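Oxalate--CoA ligase (Arabidopsis thaliana, PDB 5IE2) belongs to the ANL superfamily of AMP-binding enzymes, with a large N-terminal family region and a smaller C-terminal one, and holds adenosine-5'-triphosphate in a pocket. Local coordinates at residues 204-210 and 254-260; 213-217 and 286-290. The contacts are given in a common frame with arbitrary orientation. Residues are numbered along the deposited sequence.

Contact 1: residues 204-210 and 254-260; sequences DSTVIVL and ATWYTAV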
ATOM      1  N   ASP A 204      -6.406   2.245 -19.566  1.00 17.57           N
ATOM      2  CA  ASP A 204      -6.706   1.520 -18.327  1.00 15.95           C
ATOM      3  C   ASP A 204      -7.566   2.335 -17.356  1.00 14.90           C
ATOM      4  O   ASP A 204      -7.705   3.555 -17.456  1.00 16.26           O
ATOM      5  CB  ASP A 204      -5.394   1.089 -17.607  1.00 14.12           C
ATOM      6  CG  ASP A 204      -4.733  -0.121 -18.321  1.00 19.92           C
ATOM      7  OD1 ASP A 204      -5.445  -1.126 -18.491  1.00 19.29           O
ATOM      8  OD2 ASP A 204      -3.566  -0.010 -18.805  1.00 19.04           O
ATOM      9  N   SER A 205      -8.162   1.615 -16.407  1.00 14.57           N
ATOM     10  CA  SER A 205      -9.114   2.198 -15.508  1.00 14.70           C
ATOM     11  C   SER A 205      -9.179   1.321 -14.270  1.00 13.42           C
ATOM     12  O   SER A 205      -9.166   0.097 -14.403  1.00 15.10           O
ATOM     13  CB  SER A 205     -10.497   2.253 -16.186  1.00 18.90           C
ATOM     14  OG  SER A 205     -11.497   2.505 -15.223  1.00 18.12           O
ATOM     15  N   THR A 206      -9.266   1.929 -13.088  1.00 14.29           N
ATOM     16  CA  THR A 206      -9.364   1.122 -11.857  1.00 14.19           C
ATOM     17  C   THR A 206     -10.232   1.790 -10.807  1.00 14.88           C
ATOM     18  O   THR A 206     -10.552   3.000 -10.897  1.00 16.47           O
ATOM     19  CB  THR A 206      -7.947   0.814 -11.247  1.00 15.39           C
ATOM     20  OG1 THR A 206      -8.101  -0.235 -10.297  1.00 17.64           O
ATOM     21  CG2 THR A 206      -7.366   2.030 -10.530  1.00 15.76           C
ATOM     22  N   VAL A 207     -10.642   0.997  -9.803  1.00 12.98           N
ATOM     23  CA  VAL A 207     -11.380   1.509  -8.646  1.00 13.89           C
ATOM     24  C   VAL A 207     -10.469   1.353  -7.434  1.00 15.93           C
ATOM     25  O   VAL A 207      -9.937   0.269  -7.234  1.00 17.06           O
ATOM     26  CB  VAL A 207     -12.699   0.726  -8.404  1.00 16.65           C
ATOM     27  CG1 VAL A 207     -13.343   1.114  -7.040  1.00 18.13           C
ATOM     28  CG2 VAL A 207     -13.673   0.962  -9.606  1.00 15.21           C
ATOM     29  N   ILE A 208     -10.291   2.423  -6.672  1.00 13.65           N
ATOM     30  CA  ILE A 208      -9.442   2.420  -5.463  1.00 15.07           C
ATOM     31  C   ILE A 208     -10.192   1.757  -4.301  1.00 17.04           C
ATOM     32  O   ILE A 208     -11.290   2.213  -3.911  1.00 16.68           O
ATOM     33  CB  ILE A 208      -9.050   3.852  -5.037  1.00 15.95           C
ATOM     34  CG1 ILE A 208      -8.339   4.582  -6.183  1.00 16.96           C
ATOM     35  CG2 ILE A 208      -8.187   3.801  -3.729  1.00 17.79           C
ATOM     36  CD1 ILE A 208      -6.990   3.969  -6.526  1.00 18.37           C
ATOM     37  N   VAL A 209      -9.589   0.703  -3.733  1.00 16.00           N
ATOM     38  CA  VAL A 209     -10.198  -0.021  -2.635  1.00 17.19           C
ATOM     39  C   VAL A 209      -9.303  -0.039  -1.391  1.00 17.57           C
ATOM     40  O   VAL A 209      -9.574  -0.795  -0.429  1.00 20.05           O
ATOM     41  CB  VAL A 209     -10.540  -1.493  -3.026  1.00 17.04           C
ATOM     42  CG1 VAL A 209     -11.585  -1.512  -4.224  1.00 19.09           C
ATOM     43  CG2 VAL A 209      -9.256  -2.314  -3.383  1.00 18.49           C
ATOM     44  N   LEU A 210      -8.262   0.795  -1.392  1.00 15.46           N
ATOM     45  CA  LEU A 210      -7.354   0.860  -0.246  1.00 17.91           C
ATOM     46  C   LEU A 210      -7.195   2.291   0.229  1.00 18.01           C
ATOM     47  O   LEU A 210      -7.297   3.192  -0.597  1.00 17.52           O
ATOM     48  CB  LEU A 210      -5.946   0.331  -0.658  1.00 14.33           C
ATOM     49  CG  LEU A 210      -5.838  -1.136  -1.144  1.00 16.23           C
ATOM     50  CD1 LEU A 210      -4.434  -1.411  -1.696  1.00 19.86           C
ATOM     51  CD2 LEU A 210      -6.134  -2.129   0.007  1.00 18.80           C
ATOM     52  N   ALA A 254     -13.494  -0.492 -15.753  1.00 16.64           N
ATOM     53  CA  ALA A 254     -12.207  -0.904 -15.137  1.00 17.68           C
ATOM     54  C   ALA A 254     -11.548  -2.038 -15.905  1.00 19.35           C
ATOM     55  O   ALA A 254     -12.220  -2.908 -16.489  1.00 17.97           O
ATOM     56  CB  ALA A 254     -12.401  -1.352 -13.706  1.00 16.00           C
ATOM     57  N   THR A 255     -10.209  -2.012 -15.885  1.00 16.19           N
ATOM     58  CA  THR A 255      -9.410  -3.014 -16.568  1.00 16.14           C
ATOM     59  C   THR A 255      -8.503  -3.753 -15.587  1.00 15.82           C
ATOM     60  O   THR A 255      -7.841  -4.722 -15.986  1.00 16.65           O
ATOM     61  CB  THR A 255      -8.515  -2.393 -17.659  1.00 16.91           C
ATOM     62  OG1 THR A 255      -7.684  -1.393 -17.063  1.00 16.92           O
ATOM     63  CG2 THR A 255      -9.376  -1.735 -18.791  1.00 17.04           C
ATOM     64  N   TRP A 256      -8.426  -3.262 -14.349  1.00 14.95           N
ATOM     65  CA  TRP A 256      -7.592  -3.959 -13.340  1.00 14.81           C
ATOM     66  C   TRP A 256      -7.973  -3.425 -11.962  1.00 16.99           C
ATOM     67  O   TRP A 256      -8.655  -2.373 -11.868  1.00 16.69           O
ATOM     68  CB  TRP A 256      -6.080  -3.700 -13.640  1.00 12.74           C
ATOM     69  CG  TRP A 256      -5.668  -2.285 -13.434  1.00 13.66           C
ATOM     70  CD1 TRP A 256      -6.018  -1.198 -14.220  1.00 15.19           C
ATOM     71  CD2 TRP A 256      -4.851  -1.767 -12.368  1.00 13.40           C
ATOM     72  NE1 TRP A 256      -5.441  -0.051 -13.714  1.00 14.96           N
ATOM     73  CE2 TRP A 256      -4.681  -0.373 -12.609  1.00 17.07           C
ATOM     74  CE3 TRP A 256      -4.174  -2.371 -11.275  1.00 14.31           C
ATOM     75  CZ2 TRP A 256      -3.879   0.462 -11.768  1.00 17.47           C
ATOM     76  CZ3 TRP A 256      -3.357  -1.548 -10.432  1.00 17.51           C
ATOM     77  CH2 TRP A 256      -3.249  -0.137 -10.669  1.00 18.38           C
ATOM     78  N   TYR A 257      -7.486  -4.076 -10.884  1.00 15.24           N
ATOM     79  CA  TYR A 257      -7.470  -3.440  -9.572  1.00 14.34           C
ATOM     80  C   TYR A 257      -6.317  -4.055  -8.757  1.00 13.84           C
ATOM     81  O   TYR A 257      -5.753  -5.104  -9.135  1.00 15.28           O
ATOM     82  CB  TYR A 257      -8.833  -3.569  -8.793  1.00 14.92           C
ATOM     83  CG  TYR A 257      -9.128  -4.920  -8.165  1.00 15.38           C
ATOM     84  CD1 TYR A 257      -8.889  -5.160  -6.799  1.00 16.39           C
ATOM     85  CD2 TYR A 257      -9.668  -5.954  -8.926  1.00 16.96           C
ATOM     86  CE1 TYR A 257      -9.164  -6.393  -6.213  1.00 16.09           C
ATOM     87  CE2 TYR A 257      -9.959  -7.180  -8.367  1.00 15.92           C
ATOM     88  CZ  TYR A 257      -9.716  -7.397  -6.992  1.00 16.84           C
ATOM     89  OH  TYR A 257      -9.991  -8.618  -6.426  1.00 18.20           O
ATOM     90  N   THR A 258      -5.992  -3.374  -7.677  1.00 14.41           N
ATOM     91  CA  THR A 258      -4.956  -3.866  -6.770  1.00 13.72           C
ATOM     92  C   THR A 258      -5.510  -3.829  -5.359  1.00 16.28           C
ATOM     93  O   THR A 258      -6.269  -2.884  -4.983  1.00 17.90           O
ATOM     94  CB  THR A 258      -3.656  -3.017  -6.905  1.00 15.40           C
ATOM     95  OG1 THR A 258      -2.640  -3.580  -6.071  1.00 17.16           O
ATOM     96  CG2 THR A 258      -3.888  -1.548  -6.478  1.00 17.26           C
ATOM     97  N   ALA A 259      -5.155  -4.839  -4.554  1.00 16.26           N
ATOM     98  CA  ALA A 259      -5.647  -4.872  -3.191  1.00 15.85           C
ATOM     99  C   ALA A 259      -4.702  -5.702  -2.367  1.00 16.86           C
ATOM    100  O   ALA A 259      -3.779  -6.334  -2.904  1.00 16.01           O
ATOM    101  CB  ALA A 259      -7.074  -5.436  -3.116  1.00 15.01           C
ATOM    102  N   VAL A 260      -4.924  -5.709  -1.071  1.00 15.87           N
ATOM    103  CA  VAL A 260      -4.150  -6.601  -0.177  1.00 16.62           C
ATOM    104  C   VAL A 260      -4.935  -7.929   0.027  1.00 19.63           C
ATOM    105  O   VAL A 260      -6.170  -7.969  -0.172  1.00 18.36           O
ATOM    106  CB  VAL A 260      -3.881  -5.919   1.183  1.00 16.34           C
ATOM    107  CG1 VAL A 260      -3.106  -4.580   0.951  1.00 20.52           C
ATOM    108  CG2 VAL A 260      -5.239  -5.651   1.926  1.00 17.57           C
TER
HETATM  109  O   HOH W   1      -7.292  -0.580  -7.699  1.00 16.13           O
HETATM  110  O   HOH W   2      -6.897  -0.080  -4.809  1.00 15.75           O
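Strands 205-207 and 256-259 run roughly parallel, their axes 5.7 Å apart and inclined by 37°, so the groove between them opens from Ser205-Ala254 (CA to CA 4.4 Å) to Leu210-Ala259 (CA to CA 6.7 Å). At the tight end the backbone dovetails: Ser205 O fits into the bend at Ala254-Trp256, accepting from Thr255 N at 2.8 Å and weakly from Trp256 N at 3.4 Å. Thr255 OG1 plugs the neighbouring notch, taking a bond from Ser205 N (3.1 Å) and giving one to Asp204 OD1 (2.7 Å); Asp204 OD2 also makes a salt bridge with Arg283. Thr206 is the next bump: Thr206 OG1 donates to Trp256 O at 2.7 Å, and Thr206 CB sits over the Trp256 indole face, 3.8 Å from the centroid of its five-membered ring, a CH-pi contact. Past Thr206 the direct bonds stop and water fills the widening cleft: one molecule joins Thr206 OG1 and Val207 O to Thr258 N, a second joins Val209 N to Thr258 O. The open end is stopped with hydrocarbon. Val209 CG2 lodges 3.8 Å from Ala259 CB and 3.4 Å from Thr258 O, while Leu210 reaches along the exit of the strand, its CD1 4.0 Å from Ala259 CA and its CD2 4.0 Å from Val260 CG1, just where helix 261-273 begins. This is a wedge-shaped seam between the edge strands of two beta-sheets in the AMP-binding region, pinned at one end and water-filled farther along.

Contact 2: residues 213-217 and 286-290; sequences FHVHG and RSCSA. With ATP (adenosine-5'-triphosphate), chain C; ACY (acetic acid), chain E.
The segments meet side chain to side chain, His216 and Ser289 having the nearest CA atoms at 7.4 Å. Residues 215-217 form the first turn of helix 215-227; His214 is its N-cap, with chi1 t, and accepts from His216 N at its ND1 (3.0 Å). His216, also chi1 t, points at 286-290. Arg286, still in strand 284-287, is extended (t, t, t, then -102°), bringing NH1 to 3.4 Å from His216 NE2 at an angle too poor for a hydrogen bond; both atoms instead bond to Thr258 OG1, while Arg286 NE is hydrogen-bonded to Tyr198 OH. Ser287 turns its CB away. Cys288, chi1 t, sets CB 3.6 Å from His216 CE1 and SG 5.1 Å from the ring centroid, oblique to it. Strand 284-287 of a mixed beta-sheet leads here into the ATP pocket of this ANL-superfamily enzyme, to which His214, Ser289 and Ala290 belong. Ser289 has positive phi (93/-23) and chi1 m; its OG accepts from His216 ND1 (2.9 Å) and donates over a very short 2.4 Å to O of an acetic acid probably from the crystallisation liquor. Ser289 N lies 3.2 Å from ATP N7, and Ala290, extended again, brings C to 3.4 Å from ATP N1. Across the gap His214 NE2 donates to ATP O2A at 3.0 Å.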
ATOM      1  N   PHE A 213      -3.772   7.018   2.309  1.00 19.95           N
ATOM      2  CA  PHE A 213      -2.711   7.480   3.220  1.00 20.69           C
ATOM      3  C   PHE A 213      -1.626   6.393   3.453  1.00 19.61           C
ATOM      4  O   PHE A 213      -0.718   6.587   4.261  1.00 21.11           O
ATOM      5  CB  PHE A 213      -3.283   7.987   4.569  1.00 18.91           C
ATOM      6  CG  PHE A 213      -4.185   6.992   5.286  1.00 20.81           C
ATOM      7  CD1 PHE A 213      -3.653   5.938   6.027  1.00 22.72           C
ATOM      8  CD2 PHE A 213      -5.556   7.133   5.226  1.00 21.72           C
ATOM      9  CE1 PHE A 213      -4.473   5.001   6.665  1.00 23.33           C
ATOM     10  CE2 PHE A 213      -6.408   6.214   5.918  1.00 23.52           C
ATOM     11  CZ  PHE A 213      -5.862   5.150   6.614  1.00 22.68           C
ATOM     12  N   HIS A 214      -1.711   5.267   2.734  1.00 19.07           N
ATOM     13  CA  HIS A 214      -0.621   4.232   2.733  1.00 19.25           C
ATOM     14  C   HIS A 214      -0.094   4.148   1.281  1.00 19.11           C
ATOM     15  O   HIS A 214      -0.848   4.468   0.330  1.00 16.36           O
ATOM     16  CB  HIS A 214      -1.148   2.866   3.251  1.00 25.49           C
ATOM     17  CG  HIS A 214      -0.145   1.741   3.194  1.00 30.64           C
ATOM     18  ND1 HIS A 214       0.129   1.019   2.037  1.00 32.15           N
ATOM     19  CD2 HIS A 214       0.674   1.230   4.154  1.00 31.62           C
ATOM     20  CE1 HIS A 214       1.080   0.132   2.285  1.00 30.24           C
ATOM     21  NE2 HIS A 214       1.422   0.228   3.565  1.00 30.61           N
ATOM     22  N   VAL A 215       1.173   3.779   1.076  1.00 18.23           N
ATOM     23  CA  VAL A 215       1.749   3.837  -0.289  1.00 17.54           C
ATOM     24  C   VAL A 215       1.162   2.872  -1.279  1.00 17.50           C
ATOM     25  O   VAL A 215       1.339   3.090  -2.452  1.00 17.55           O
ATOM     26  CB  VAL A 215       3.284   3.526  -0.359  1.00 21.84           C
ATOM     27  CG1 VAL A 215       4.114   4.709   0.075  1.00 23.89           C
ATOM     28  CG2 VAL A 215       3.589   2.270   0.441  1.00 19.20           C
ATOM     29  N   HIS A 216       0.523   1.771  -0.852  1.00 15.37           N
ATOM     30  CA  HIS A 216       0.010   0.820  -1.862  1.00 14.26           C
ATOM     31  C   HIS A 216      -1.114   1.501  -2.690  1.00 18.32           C
ATOM     32  O   HIS A 216      -1.029   1.618  -3.930  1.00 16.54           O
ATOM     33  CB  HIS A 216      -0.482  -0.465  -1.173  1.00 12.93           C
ATOM     34  CG  HIS A 216      -1.035  -1.524  -2.100  1.00 14.33           C
ATOM     35  ND1 HIS A 216      -1.261  -2.821  -1.674  1.00 15.76           N
ATOM     36  CD2 HIS A 216      -1.514  -1.459  -3.366  1.00 15.56           C
ATOM     37  CE1 HIS A 216      -1.794  -3.522  -2.665  1.00 16.18           C
ATOM     38  NE2 HIS A 216      -1.982  -2.713  -3.692  1.00 16.35           N
ATOM     39  N   GLY A 217      -2.176   1.937  -2.024  1.00 18.69           N
ATOM     40  CA  GLY A 217      -3.251   2.594  -2.779  1.00 17.95           C
ATOM     41  C   GLY A 217      -2.770   3.885  -3.413  1.00 16.35           C
ATOM     42  O   GLY A 217      -3.130   4.205  -4.560  1.00 15.62           O
ATOM     43  N   ARG A 286      -4.172  -7.440  -9.099  1.00 13.17           N
ATOM     44  CA  ARG A 286      -2.905  -7.384  -8.394  1.00 14.98           C
ATOM     45  C   ARG A 286      -3.074  -7.566  -6.881  1.00 13.86           C
ATOM     46  O   ARG A 286      -4.085  -7.124  -6.299  1.00 15.10           O
ATOM     47  CB  ARG A 286      -2.228  -6.039  -8.728  1.00 12.45           C
ATOM     48  CG  ARG A 286      -0.835  -5.858  -8.048  1.00 14.17           C
ATOM     49  CD  ARG A 286      -0.318  -4.475  -8.466  1.00 16.03           C
ATOM     50  NE  ARG A 286       1.026  -4.218  -7.925  1.00 17.72           N
ATOM     51  CZ  ARG A 286       1.302  -3.455  -6.863  1.00 18.28           C
ATOM     52  NH1 ARG A 286       0.342  -2.865  -6.125  1.00 16.26           N
ATOM     53  NH2 ARG A 286       2.581  -3.282  -6.524  1.00 17.01           N
ATOM     54  N   SER A 287      -2.074  -8.223  -6.242  1.00 14.63           N
ATOM     55  CA  SER A 287      -2.064  -8.341  -4.796  1.00 14.98           C
ATOM     56  C   SER A 287      -0.699  -7.902  -4.269  1.00 15.95           C
ATOM     57  O   SER A 287       0.273  -8.148  -4.928  1.00 15.95           O
ATOM     58  CB  SER A 287      -2.363  -9.806  -4.386  1.00 18.23           C
ATOM     59  OG  SER A 287      -2.410  -9.968  -2.956  1.00 16.40           O
ATOM     60  N   CYS A 288      -0.646  -7.206  -3.139  1.00 13.78           N
ATOM     61  CA  CYS A 288       0.644  -6.749  -2.581  1.00 14.21           C
ATOM     62  C   CYS A 288       0.464  -6.532  -1.089  1.00 18.07           C
ATOM     63  O   CYS A 288      -0.688  -6.586  -0.603  1.00 19.24           O
ATOM     64  CB  CYS A 288       1.116  -5.461  -3.327  1.00 14.06           C
ATOM     65  SG  CYS A 288       2.810  -5.007  -2.968  1.00 18.41           S
ATOM     66  N   SER A 289       1.578  -6.334  -0.369  1.00 16.77           N
ATOM     67  CA  SER A 289       1.669  -5.824   1.033  1.00 17.58           C
ATOM     68  C   SER A 289       1.700  -6.914   2.100  1.00 22.36           C
ATOM     69  O   SER A 289       2.158  -6.643   3.208  1.00 21.33           O
ATOM     70  CB  SER A 289       0.538  -4.845   1.429  1.00 18.51           C
ATOM     71  OG  SER A 289       0.433  -3.754   0.495  1.00 19.08           O
ATOM     72  N   ALA A 290       1.182  -8.108   1.785  1.00 20.11           N
ATOM     73  CA  ALA A 290       1.237  -9.248   2.704  1.00 19.22           C
ATOM     74  C   ALA A 290       1.159 -10.471   1.823  1.00 20.05           C
ATOM     75  O   ALA A 290       0.634 -10.341   0.705  1.00 21.13           O
ATOM     76  CB  ALA A 290       0.037  -9.215   3.709  1.00 18.10           C
TER
HETATM   77  PG  ATP C 601       7.018  -1.645  10.105  0.84 33.82           P
HETATM   78  O1G ATP C 601       7.471  -2.928  10.804  0.78 36.87           O
HETATM   79  O2G ATP C 601       6.666  -0.553  11.052  0.82 33.98           O
HETATM   80  O3G ATP C 601       8.036  -1.194   9.061  0.91 32.63           O
HETATM   81  PB  ATP C 601       5.548  -2.774   7.892  0.82 25.58           P
HETATM   82  O1B ATP C 601       4.274  -3.588   7.817  1.00 24.38           O
HETATM   83  O2B ATP C 601       6.874  -3.405   7.659  0.74 24.29           O
HETATM   84  O3B ATP C 601       5.626  -1.949   9.309  1.00 32.72           O
HETATM   85  PA  ATP C 601       4.960  -1.542   5.272  1.00 23.36           P
HETATM   86  O1A ATP C 601       6.033  -0.718   4.574  1.00 23.00           O
HETATM   87  O2A ATP C 601       3.544  -1.124   5.191  1.00 23.78           O
HETATM   88  O3A ATP C 601       5.327  -1.538   6.843  1.00 30.58           O
HETATM   89  O5' ATP C 601       5.147  -3.077   4.855  1.00 19.43           O
HETATM   90  C5' ATP C 601       6.245  -3.575   4.050  1.00 18.85           C
HETATM   91  C4' ATP C 601       6.447  -5.044   4.462  1.00 19.89           C
HETATM   92  O4' ATP C 601       5.313  -5.814   4.021  1.00 19.06           O
HETATM   93  C3' ATP C 601       7.576  -5.697   3.726  1.00 19.46           C
HETATM   94  O3' ATP C 601       8.812  -5.380   4.362  1.00 20.78           O
HETATM   95  C2' ATP C 601       7.239  -7.170   3.826  1.00 20.24           C
HETATM   96  O2' ATP C 601       7.522  -7.627   5.158  1.00 22.70           O
HETATM   97  C1' ATP C 601       5.742  -7.129   3.716  1.00 17.88           C
HETATM   98  N9  ATP C 601       5.261  -7.446   2.351  1.00 16.30           N
HETATM   99  C8  ATP C 601       4.959  -6.604   1.354  1.00 16.32           C
HETATM  100  N7  ATP C 601       4.525  -7.321   0.272  1.00 15.32           N
HETATM  101  C5  ATP C 601       4.543  -8.644   0.638  1.00 16.70           C
HETATM  102  C6  ATP C 601       4.190  -9.924  -0.018  1.00 17.63           C
HETATM  103  N6  ATP C 601       3.668  -9.924  -1.289  1.00 16.26           N
HETATM  104  N1  ATP C 601       4.351 -11.049   0.718  1.00 19.81           N
HETATM  105  C2  ATP C 601       4.819 -11.029   1.988  1.00 21.74           C
HETATM  106  N3  ATP C 601       5.170  -9.896   2.649  1.00 19.96           N
HETATM  107  C4  ATP C 601       5.031  -8.706   1.998  1.00 16.67           C
HETATM  108  C   ACY E 603       3.270  -1.864   0.438  1.00 23.69           C
HETATM  109  O   ACY E 603       2.366  -2.479  -0.238  1.00 24.14           O
HETATM  110  OXT ACY E 603       4.025  -0.964  -0.035  1.00 22.33           O
HETATM  111  CH3 ACY E 603       3.489  -2.271   1.871  1.00 20.30           C

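From the N terminus the chain passes through strand 205-207 and turns into helix 215-227, supplying the first halves of both contacts within a few residues. Contact 1 closes a 43-residue loop, through that helix, strand 231-234 and helix 242-251, when the chain returns as 254-260. Helix 261-273 then leads to strand 284-287, beside and parallel to 256-259, and contact 2 closes its own 68-residue loop. The loops cross rather than nest. Where they touch, Thr258 OG1 lies 2.6 Å from His216 NE2, a probable hydrogen bond, and Leu210 CD1 packs 3.4 Å from His216 CD2; edge strand 205-207 of one sheet, edge strand 256-259 and its neighbour 284-287 of the other, and the start of helix 215-227 are thereby joined.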